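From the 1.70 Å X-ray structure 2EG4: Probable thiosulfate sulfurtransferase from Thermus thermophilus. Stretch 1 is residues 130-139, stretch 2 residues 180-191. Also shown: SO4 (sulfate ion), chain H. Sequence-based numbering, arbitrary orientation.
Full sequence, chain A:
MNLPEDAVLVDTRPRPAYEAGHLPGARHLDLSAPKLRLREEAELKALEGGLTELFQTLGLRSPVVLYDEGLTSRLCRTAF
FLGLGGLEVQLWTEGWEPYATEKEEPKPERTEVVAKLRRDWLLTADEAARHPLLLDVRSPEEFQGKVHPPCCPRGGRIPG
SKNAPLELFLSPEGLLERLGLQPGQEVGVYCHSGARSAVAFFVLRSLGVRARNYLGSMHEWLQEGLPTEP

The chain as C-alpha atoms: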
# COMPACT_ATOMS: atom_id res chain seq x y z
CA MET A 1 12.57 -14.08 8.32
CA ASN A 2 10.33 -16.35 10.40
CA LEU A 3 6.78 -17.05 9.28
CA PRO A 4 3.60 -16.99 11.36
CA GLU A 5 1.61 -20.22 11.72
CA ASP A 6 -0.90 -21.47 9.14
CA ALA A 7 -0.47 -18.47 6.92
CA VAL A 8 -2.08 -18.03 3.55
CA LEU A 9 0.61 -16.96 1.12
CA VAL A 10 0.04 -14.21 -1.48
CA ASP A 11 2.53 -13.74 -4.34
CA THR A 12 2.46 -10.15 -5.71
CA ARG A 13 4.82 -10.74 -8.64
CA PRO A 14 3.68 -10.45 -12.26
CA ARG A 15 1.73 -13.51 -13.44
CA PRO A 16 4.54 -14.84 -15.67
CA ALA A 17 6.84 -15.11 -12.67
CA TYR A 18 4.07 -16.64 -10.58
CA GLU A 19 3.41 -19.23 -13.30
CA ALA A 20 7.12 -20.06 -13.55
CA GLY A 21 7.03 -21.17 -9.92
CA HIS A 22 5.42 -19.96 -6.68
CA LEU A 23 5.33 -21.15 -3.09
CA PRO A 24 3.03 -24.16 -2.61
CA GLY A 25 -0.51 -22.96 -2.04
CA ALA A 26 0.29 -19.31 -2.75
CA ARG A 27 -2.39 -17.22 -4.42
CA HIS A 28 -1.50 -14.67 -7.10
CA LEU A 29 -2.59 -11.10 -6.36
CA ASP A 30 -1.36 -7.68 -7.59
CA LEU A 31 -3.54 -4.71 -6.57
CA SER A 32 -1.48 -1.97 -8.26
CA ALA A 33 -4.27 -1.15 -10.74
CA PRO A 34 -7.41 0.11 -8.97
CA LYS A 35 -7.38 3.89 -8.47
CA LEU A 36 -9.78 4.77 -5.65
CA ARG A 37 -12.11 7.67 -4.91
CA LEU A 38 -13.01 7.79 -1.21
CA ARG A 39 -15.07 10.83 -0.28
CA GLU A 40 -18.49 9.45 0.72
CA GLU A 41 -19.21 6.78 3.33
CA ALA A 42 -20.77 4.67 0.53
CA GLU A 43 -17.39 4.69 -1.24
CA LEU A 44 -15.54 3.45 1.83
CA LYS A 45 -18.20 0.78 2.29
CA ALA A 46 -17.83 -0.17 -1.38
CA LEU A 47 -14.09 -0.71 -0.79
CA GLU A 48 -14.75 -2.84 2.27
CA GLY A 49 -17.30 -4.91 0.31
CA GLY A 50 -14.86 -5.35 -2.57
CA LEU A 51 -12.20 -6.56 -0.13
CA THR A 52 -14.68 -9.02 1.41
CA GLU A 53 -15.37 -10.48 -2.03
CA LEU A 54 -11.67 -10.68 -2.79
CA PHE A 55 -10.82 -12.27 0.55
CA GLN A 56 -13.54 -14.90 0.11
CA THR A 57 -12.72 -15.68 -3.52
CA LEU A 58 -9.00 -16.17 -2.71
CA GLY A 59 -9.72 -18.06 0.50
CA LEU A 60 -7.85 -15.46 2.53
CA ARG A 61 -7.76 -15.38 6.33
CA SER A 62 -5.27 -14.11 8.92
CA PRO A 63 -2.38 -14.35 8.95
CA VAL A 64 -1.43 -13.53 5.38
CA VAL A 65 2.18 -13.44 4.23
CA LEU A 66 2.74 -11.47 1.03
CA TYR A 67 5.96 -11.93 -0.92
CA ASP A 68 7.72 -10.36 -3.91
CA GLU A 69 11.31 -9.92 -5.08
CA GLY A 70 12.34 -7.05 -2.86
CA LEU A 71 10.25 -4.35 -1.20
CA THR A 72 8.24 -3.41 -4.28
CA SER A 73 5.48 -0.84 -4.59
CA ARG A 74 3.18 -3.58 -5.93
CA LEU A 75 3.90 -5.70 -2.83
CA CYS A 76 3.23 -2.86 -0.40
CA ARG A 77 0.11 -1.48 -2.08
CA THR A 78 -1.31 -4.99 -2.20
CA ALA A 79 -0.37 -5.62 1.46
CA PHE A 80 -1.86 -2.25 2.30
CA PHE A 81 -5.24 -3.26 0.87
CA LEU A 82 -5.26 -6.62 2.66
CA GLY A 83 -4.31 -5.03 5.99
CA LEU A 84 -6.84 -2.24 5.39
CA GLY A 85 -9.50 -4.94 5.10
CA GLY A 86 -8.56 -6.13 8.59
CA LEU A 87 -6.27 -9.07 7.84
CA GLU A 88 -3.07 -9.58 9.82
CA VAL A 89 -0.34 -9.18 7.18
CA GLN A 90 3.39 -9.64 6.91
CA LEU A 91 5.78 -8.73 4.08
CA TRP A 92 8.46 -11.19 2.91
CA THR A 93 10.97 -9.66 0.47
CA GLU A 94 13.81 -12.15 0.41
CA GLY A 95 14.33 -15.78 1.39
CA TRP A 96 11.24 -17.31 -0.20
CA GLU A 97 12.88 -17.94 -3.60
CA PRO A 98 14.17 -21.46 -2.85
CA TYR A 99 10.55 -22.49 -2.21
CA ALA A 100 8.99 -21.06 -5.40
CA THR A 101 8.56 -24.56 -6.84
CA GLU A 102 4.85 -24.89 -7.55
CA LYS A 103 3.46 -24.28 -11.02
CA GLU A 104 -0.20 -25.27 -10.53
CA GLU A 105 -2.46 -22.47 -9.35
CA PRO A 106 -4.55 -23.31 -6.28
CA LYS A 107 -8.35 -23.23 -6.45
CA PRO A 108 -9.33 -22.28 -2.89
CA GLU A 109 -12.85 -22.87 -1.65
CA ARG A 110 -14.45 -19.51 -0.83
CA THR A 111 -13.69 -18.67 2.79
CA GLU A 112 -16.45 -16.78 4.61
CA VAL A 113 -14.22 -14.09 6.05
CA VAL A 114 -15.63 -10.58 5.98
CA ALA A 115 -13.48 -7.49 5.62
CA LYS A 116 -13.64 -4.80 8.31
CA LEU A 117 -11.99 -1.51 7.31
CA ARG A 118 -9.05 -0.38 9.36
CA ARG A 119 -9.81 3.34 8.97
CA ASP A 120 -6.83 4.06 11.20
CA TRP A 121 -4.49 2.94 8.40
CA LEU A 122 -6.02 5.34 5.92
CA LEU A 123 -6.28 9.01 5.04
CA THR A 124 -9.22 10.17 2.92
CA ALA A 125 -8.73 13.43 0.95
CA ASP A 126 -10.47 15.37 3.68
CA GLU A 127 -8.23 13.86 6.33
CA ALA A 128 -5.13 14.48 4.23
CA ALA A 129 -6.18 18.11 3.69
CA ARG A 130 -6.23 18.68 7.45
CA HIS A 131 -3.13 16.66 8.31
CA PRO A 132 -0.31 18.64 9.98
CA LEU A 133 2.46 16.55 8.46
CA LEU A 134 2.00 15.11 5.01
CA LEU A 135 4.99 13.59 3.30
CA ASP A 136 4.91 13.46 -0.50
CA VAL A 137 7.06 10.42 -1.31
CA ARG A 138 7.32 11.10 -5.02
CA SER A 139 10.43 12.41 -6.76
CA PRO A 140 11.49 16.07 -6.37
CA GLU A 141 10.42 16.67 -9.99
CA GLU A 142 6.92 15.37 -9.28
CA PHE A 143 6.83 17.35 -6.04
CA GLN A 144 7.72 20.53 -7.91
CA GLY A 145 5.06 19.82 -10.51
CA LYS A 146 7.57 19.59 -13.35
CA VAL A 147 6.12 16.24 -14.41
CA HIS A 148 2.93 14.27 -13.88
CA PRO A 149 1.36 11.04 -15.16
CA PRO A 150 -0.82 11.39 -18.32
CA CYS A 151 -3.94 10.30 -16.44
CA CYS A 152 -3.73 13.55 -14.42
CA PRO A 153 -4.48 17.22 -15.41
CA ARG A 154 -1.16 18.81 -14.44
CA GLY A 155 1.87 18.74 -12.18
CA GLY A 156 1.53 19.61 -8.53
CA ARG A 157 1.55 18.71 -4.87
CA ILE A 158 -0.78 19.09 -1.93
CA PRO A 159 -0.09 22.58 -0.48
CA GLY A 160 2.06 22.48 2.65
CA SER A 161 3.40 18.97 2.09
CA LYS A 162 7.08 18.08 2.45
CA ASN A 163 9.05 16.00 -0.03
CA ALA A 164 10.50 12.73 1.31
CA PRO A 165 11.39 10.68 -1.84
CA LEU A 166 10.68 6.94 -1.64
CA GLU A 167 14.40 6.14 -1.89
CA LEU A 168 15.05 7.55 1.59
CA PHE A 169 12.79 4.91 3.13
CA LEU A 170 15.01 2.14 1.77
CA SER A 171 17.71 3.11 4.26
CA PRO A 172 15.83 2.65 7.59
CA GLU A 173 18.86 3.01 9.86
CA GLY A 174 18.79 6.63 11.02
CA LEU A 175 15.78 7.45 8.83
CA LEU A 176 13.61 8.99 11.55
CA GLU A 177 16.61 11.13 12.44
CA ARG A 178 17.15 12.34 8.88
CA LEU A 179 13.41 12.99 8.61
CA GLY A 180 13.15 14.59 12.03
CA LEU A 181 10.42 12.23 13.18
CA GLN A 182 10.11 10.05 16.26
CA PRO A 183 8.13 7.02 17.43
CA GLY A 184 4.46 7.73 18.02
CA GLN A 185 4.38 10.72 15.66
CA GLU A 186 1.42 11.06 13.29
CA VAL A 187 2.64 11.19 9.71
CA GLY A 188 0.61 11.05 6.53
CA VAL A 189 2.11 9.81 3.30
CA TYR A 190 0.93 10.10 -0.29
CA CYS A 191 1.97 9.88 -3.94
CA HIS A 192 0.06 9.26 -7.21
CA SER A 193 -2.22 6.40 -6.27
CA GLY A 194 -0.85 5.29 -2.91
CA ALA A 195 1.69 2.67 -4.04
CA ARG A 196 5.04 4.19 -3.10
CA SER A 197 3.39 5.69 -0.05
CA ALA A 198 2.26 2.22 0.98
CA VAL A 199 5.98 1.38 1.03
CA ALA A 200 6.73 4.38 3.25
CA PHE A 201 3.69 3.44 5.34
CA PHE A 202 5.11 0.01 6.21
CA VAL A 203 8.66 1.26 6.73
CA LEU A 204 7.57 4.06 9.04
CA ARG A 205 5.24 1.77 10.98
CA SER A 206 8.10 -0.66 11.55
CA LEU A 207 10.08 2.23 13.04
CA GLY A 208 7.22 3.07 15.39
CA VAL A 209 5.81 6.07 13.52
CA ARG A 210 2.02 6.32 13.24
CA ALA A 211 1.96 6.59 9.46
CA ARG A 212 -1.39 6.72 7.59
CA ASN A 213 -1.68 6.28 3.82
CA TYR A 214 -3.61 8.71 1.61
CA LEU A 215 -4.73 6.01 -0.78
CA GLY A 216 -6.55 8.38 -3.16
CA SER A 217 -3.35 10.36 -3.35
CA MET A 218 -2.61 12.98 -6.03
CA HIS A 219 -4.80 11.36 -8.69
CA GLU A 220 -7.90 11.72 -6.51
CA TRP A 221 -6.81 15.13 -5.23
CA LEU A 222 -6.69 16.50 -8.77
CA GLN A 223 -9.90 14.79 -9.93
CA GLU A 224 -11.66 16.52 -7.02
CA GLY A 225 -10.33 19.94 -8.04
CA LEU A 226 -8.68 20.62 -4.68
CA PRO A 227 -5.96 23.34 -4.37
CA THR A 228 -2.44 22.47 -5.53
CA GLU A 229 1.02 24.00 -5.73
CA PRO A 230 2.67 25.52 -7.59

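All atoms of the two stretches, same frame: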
# COMPACT_ATOMS: atom_id res chain seq x y z
N ARG A 130 -6.35 18.11 6.11
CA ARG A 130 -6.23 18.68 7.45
C ARG A 130 -5.06 18.12 8.24
O ARG A 130 -4.89 18.44 9.41
CB ARG A 130 -7.54 18.43 8.21
CG ARG A 130 -8.76 18.98 7.50
CD ARG A 130 -10.04 18.55 8.18
NE ARG A 130 -11.20 19.32 7.74
CZ ARG A 130 -11.75 19.27 6.53
NH1 ARG A 130 -11.25 18.47 5.59
NH2 ARG A 130 -12.81 20.02 6.26
N HIS A 131 -4.25 17.27 7.61
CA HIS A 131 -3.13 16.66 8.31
C HIS A 131 -1.98 17.66 8.49
O HIS A 131 -1.61 18.36 7.56
CB HIS A 131 -2.65 15.43 7.54
CG HIS A 131 -1.88 14.46 8.38
ND1 HIS A 131 -0.66 14.77 8.95
CD2 HIS A 131 -2.16 13.19 8.76
CE1 HIS A 131 -0.22 13.73 9.64
NE2 HIS A 131 -1.11 12.76 9.54
N PRO A 132 -1.42 17.72 9.70
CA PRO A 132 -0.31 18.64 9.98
C PRO A 132 1.02 18.27 9.38
O PRO A 132 1.90 19.12 9.23
CB PRO A 132 -0.26 18.66 11.50
CG PRO A 132 -0.66 17.27 11.85
CD PRO A 132 -1.83 17.00 10.91
N LEU A 133 1.19 16.99 9.03
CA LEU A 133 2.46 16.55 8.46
C LEU A 133 2.26 15.49 7.39
O LEU A 133 2.20 14.30 7.69
CB LEU A 133 3.39 16.03 9.55
CG LEU A 133 4.75 15.50 9.09
CD1 LEU A 133 5.37 16.42 8.03
CD2 LEU A 133 5.65 15.37 10.30
N LEU A 134 2.20 15.96 6.16
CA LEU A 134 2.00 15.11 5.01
C LEU A 134 3.29 15.03 4.25
O LEU A 134 3.83 16.05 3.83
CB LEU A 134 0.99 15.72 4.05
CG LEU A 134 -0.46 15.28 4.03
CD1 LEU A 134 -1.14 15.94 2.85
CD2 LEU A 134 -0.53 13.75 3.91
N LEU A 135 3.78 13.81 4.07
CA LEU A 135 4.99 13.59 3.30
C LEU A 135 4.62 13.08 1.91
O LEU A 135 3.90 12.08 1.77
CB LEU A 135 5.89 12.55 3.97
CG LEU A 135 6.31 12.95 5.39
CD1 LEU A 135 7.23 11.88 5.94
CD2 LEU A 135 7.01 14.31 5.33
N ASP A 136 5.10 13.80 0.90
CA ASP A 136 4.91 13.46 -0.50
C ASP A 136 6.14 12.59 -0.82
O ASP A 136 7.28 13.10 -0.83
CB ASP A 136 4.93 14.73 -1.33
CG ASP A 136 4.67 14.50 -2.79
OD1 ASP A 136 4.98 13.40 -3.31
OD2 ASP A 136 4.14 15.43 -3.42
N VAL A 137 5.93 11.30 -1.07
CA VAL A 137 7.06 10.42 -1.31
C VAL A 137 7.46 10.26 -2.75
O VAL A 137 8.26 9.37 -3.10
CB VAL A 137 6.84 9.03 -0.63
CG1 VAL A 137 6.55 9.22 0.86
CG2 VAL A 137 5.69 8.27 -1.30
N ARG A 138 6.96 11.14 -3.61
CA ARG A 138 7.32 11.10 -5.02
C ARG A 138 8.69 11.74 -5.23
O ARG A 138 9.34 12.18 -4.27
CB ARG A 138 6.27 11.84 -5.83
CG ARG A 138 4.88 11.21 -5.72
CD ARG A 138 3.86 11.98 -6.52
NE ARG A 138 3.77 13.34 -5.99
CZ ARG A 138 3.27 14.38 -6.64
NH1 ARG A 138 2.79 14.26 -7.87
NH2 ARG A 138 3.30 15.57 -6.06
N SER A 139 9.13 11.81 -6.47
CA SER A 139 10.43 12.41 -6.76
C SER A 139 10.32 13.92 -6.63
O SER A 139 9.23 14.47 -6.66
CB SER A 139 10.86 12.06 -8.19
OG SER A 139 9.97 12.63 -9.13
N GLY A 180 13.57 13.78 10.90
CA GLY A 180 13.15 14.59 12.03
C GLY A 180 11.85 14.11 12.64
O GLY A 180 11.06 14.92 13.14
N LEU A 181 11.62 12.81 12.61
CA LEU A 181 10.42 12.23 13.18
C LEU A 181 10.82 11.42 14.40
O LEU A 181 12.00 11.30 14.71
CB LEU A 181 9.73 11.30 12.17
CG LEU A 181 9.43 11.87 10.79
CD1 LEU A 181 8.93 10.76 9.88
CD2 LEU A 181 8.41 12.99 10.89
N GLN A 182 9.84 10.87 15.09
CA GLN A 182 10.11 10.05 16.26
C GLN A 182 8.95 9.11 16.50
O GLN A 182 7.82 9.38 16.08
CB GLN A 182 10.35 10.92 17.49
CG GLN A 182 9.23 11.87 17.81
CD GLN A 182 9.64 12.88 18.87
OE1 GLN A 182 10.00 12.51 19.99
NE2 GLN A 182 9.59 14.16 18.52
N PRO A 183 9.20 7.98 17.17
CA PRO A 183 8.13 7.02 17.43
C PRO A 183 6.88 7.69 17.98
O PRO A 183 6.96 8.65 18.75
CB PRO A 183 8.77 6.07 18.43
CG PRO A 183 10.19 6.03 17.98
CD PRO A 183 10.49 7.49 17.71
N GLY A 184 5.72 7.19 17.56
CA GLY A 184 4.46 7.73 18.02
C GLY A 184 3.93 8.92 17.26
O GLY A 184 2.77 9.27 17.42
N GLN A 185 4.78 9.55 16.44
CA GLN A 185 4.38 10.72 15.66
C GLN A 185 3.43 10.39 14.51
O GLN A 185 3.65 9.42 13.79
CB GLN A 185 5.62 11.42 15.09
CG GLN A 185 5.30 12.70 14.34
CD GLN A 185 6.52 13.58 14.16
OE1 GLN A 185 7.62 13.24 14.60
NE2 GLN A 185 6.33 14.73 13.50
N GLU A 186 2.40 11.22 14.36
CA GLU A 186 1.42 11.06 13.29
C GLU A 186 2.00 11.61 12.00
O GLU A 186 2.35 12.79 11.91
CB GLU A 186 0.14 11.84 13.61
CG GLU A 186 -0.68 11.27 14.75
CD GLU A 186 -1.37 9.97 14.37
OE1 GLU A 186 -1.77 9.82 13.19
OE2 GLU A 186 -1.53 9.11 15.26
N VAL A 187 2.09 10.77 10.98
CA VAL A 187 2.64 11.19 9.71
C VAL A 187 1.75 10.64 8.61
O VAL A 187 1.35 9.49 8.67
CB VAL A 187 4.05 10.61 9.50
CG1 VAL A 187 4.66 11.18 8.21
CG2 VAL A 187 4.92 10.94 10.71
N GLY A 188 1.42 11.49 7.65
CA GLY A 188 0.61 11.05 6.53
C GLY A 188 1.55 10.92 5.36
O GLY A 188 2.56 11.63 5.28
N VAL A 189 1.27 9.98 4.46
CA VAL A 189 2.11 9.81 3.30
C VAL A 189 1.24 9.68 2.06
O VAL A 189 0.15 9.12 2.14
CB VAL A 189 3.01 8.55 3.40
CG1 VAL A 189 4.14 8.78 4.41
CG2 VAL A 189 2.20 7.35 3.82
N TYR A 190 1.70 10.21 0.94
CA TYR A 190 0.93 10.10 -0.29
C TYR A 190 1.82 10.16 -1.52
O TYR A 190 3.02 10.46 -1.42
CB TYR A 190 -0.12 11.23 -0.37
CG TYR A 190 0.44 12.57 -0.81
CD1 TYR A 190 0.50 12.89 -2.16
CD2 TYR A 190 0.88 13.51 0.11
CE1 TYR A 190 0.97 14.13 -2.60
CE2 TYR A 190 1.36 14.76 -0.31
CZ TYR A 190 1.40 15.06 -1.66
OH TYR A 190 1.84 16.28 -2.12
N CYS A 191 1.25 9.81 -2.67
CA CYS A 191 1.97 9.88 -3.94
C CYS A 191 0.94 9.98 -5.06
O CYS A 191 0.05 10.81 -4.95
CB CYS A 191 2.89 8.67 -4.11
SG CYS A 191 2.12 7.07 -3.89
S SO4 H . -12.35 19.61 2.46
O1 SO4 H . -13.29 19.35 1.31
O2 SO4 H . -11.50 20.81 2.15
O3 SO4 H . -13.14 19.88 3.70
O4 SO4 H . -11.47 18.41 2.66
O HOH W 1 -0.97 9.98 10.58

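Strands 134-136 and 186-190 pair in parallel, and four backbone hydrogen bonds form the spine of the contact. Gly 188 uses both its polar backbone atoms: its N donates to Leu 133 O (2.9 Å) and its O accepts from Leu 135 N (2.8 Å), both nearly linear. Two residues on, Tyr 190 N donates to Leu 135 O (3.0 Å), and Val 137 N to Tyr 190 O (3.0 Å), carrying the ladder just beyond the end of the first strand.

Asp 136 and Tyr 190 are paired in register on the same face of the sheet. The tyrosine, with chi1 at 79°, lays its ring over the backbone of its partner, Asp 136 CA lying 4.1 Å from the centroid of the Tyr 190 ring, and brings its OH to 2.8 Å from Asp 136 OD2. The carboxylate is itself held by Arg 138, whose NE donates to Asp 136 OD1 (2.9 Å) and whose NH2 forms a salt bridge with Asp 136 OD2 (2.8 Å), so the buried charge is balanced within its own stretch. The aliphatic part of Arg 138 meets the second stretch, its CG 3.6 Å from Cys 191 CB.

At the other end, His 131 ND1 accepts a hydrogen bond from Leu 133 N (2.9 Å), which helps fix the imidazole with one face over Gly 188 CA, 4.1 Å from the ring centroid. Glycine suits this place: a CB here would lie 2.9 Å from Leu 134 CD2 and crowd His 131 CD2 at 3.2 Å. Water 1 joins His 131 NE2 (3.0 Å) to Glu 186 OE1 (2.7 Å).

The face bearing Leu 135 and Val 189 is apolar. Leu 135 CD1 packs against Val 187 CG1 (3.5 Å), while Leu 133 CD2 reaches Leu 181 CD2 (3.7 Å). Altogether the stretches bury 715 Å².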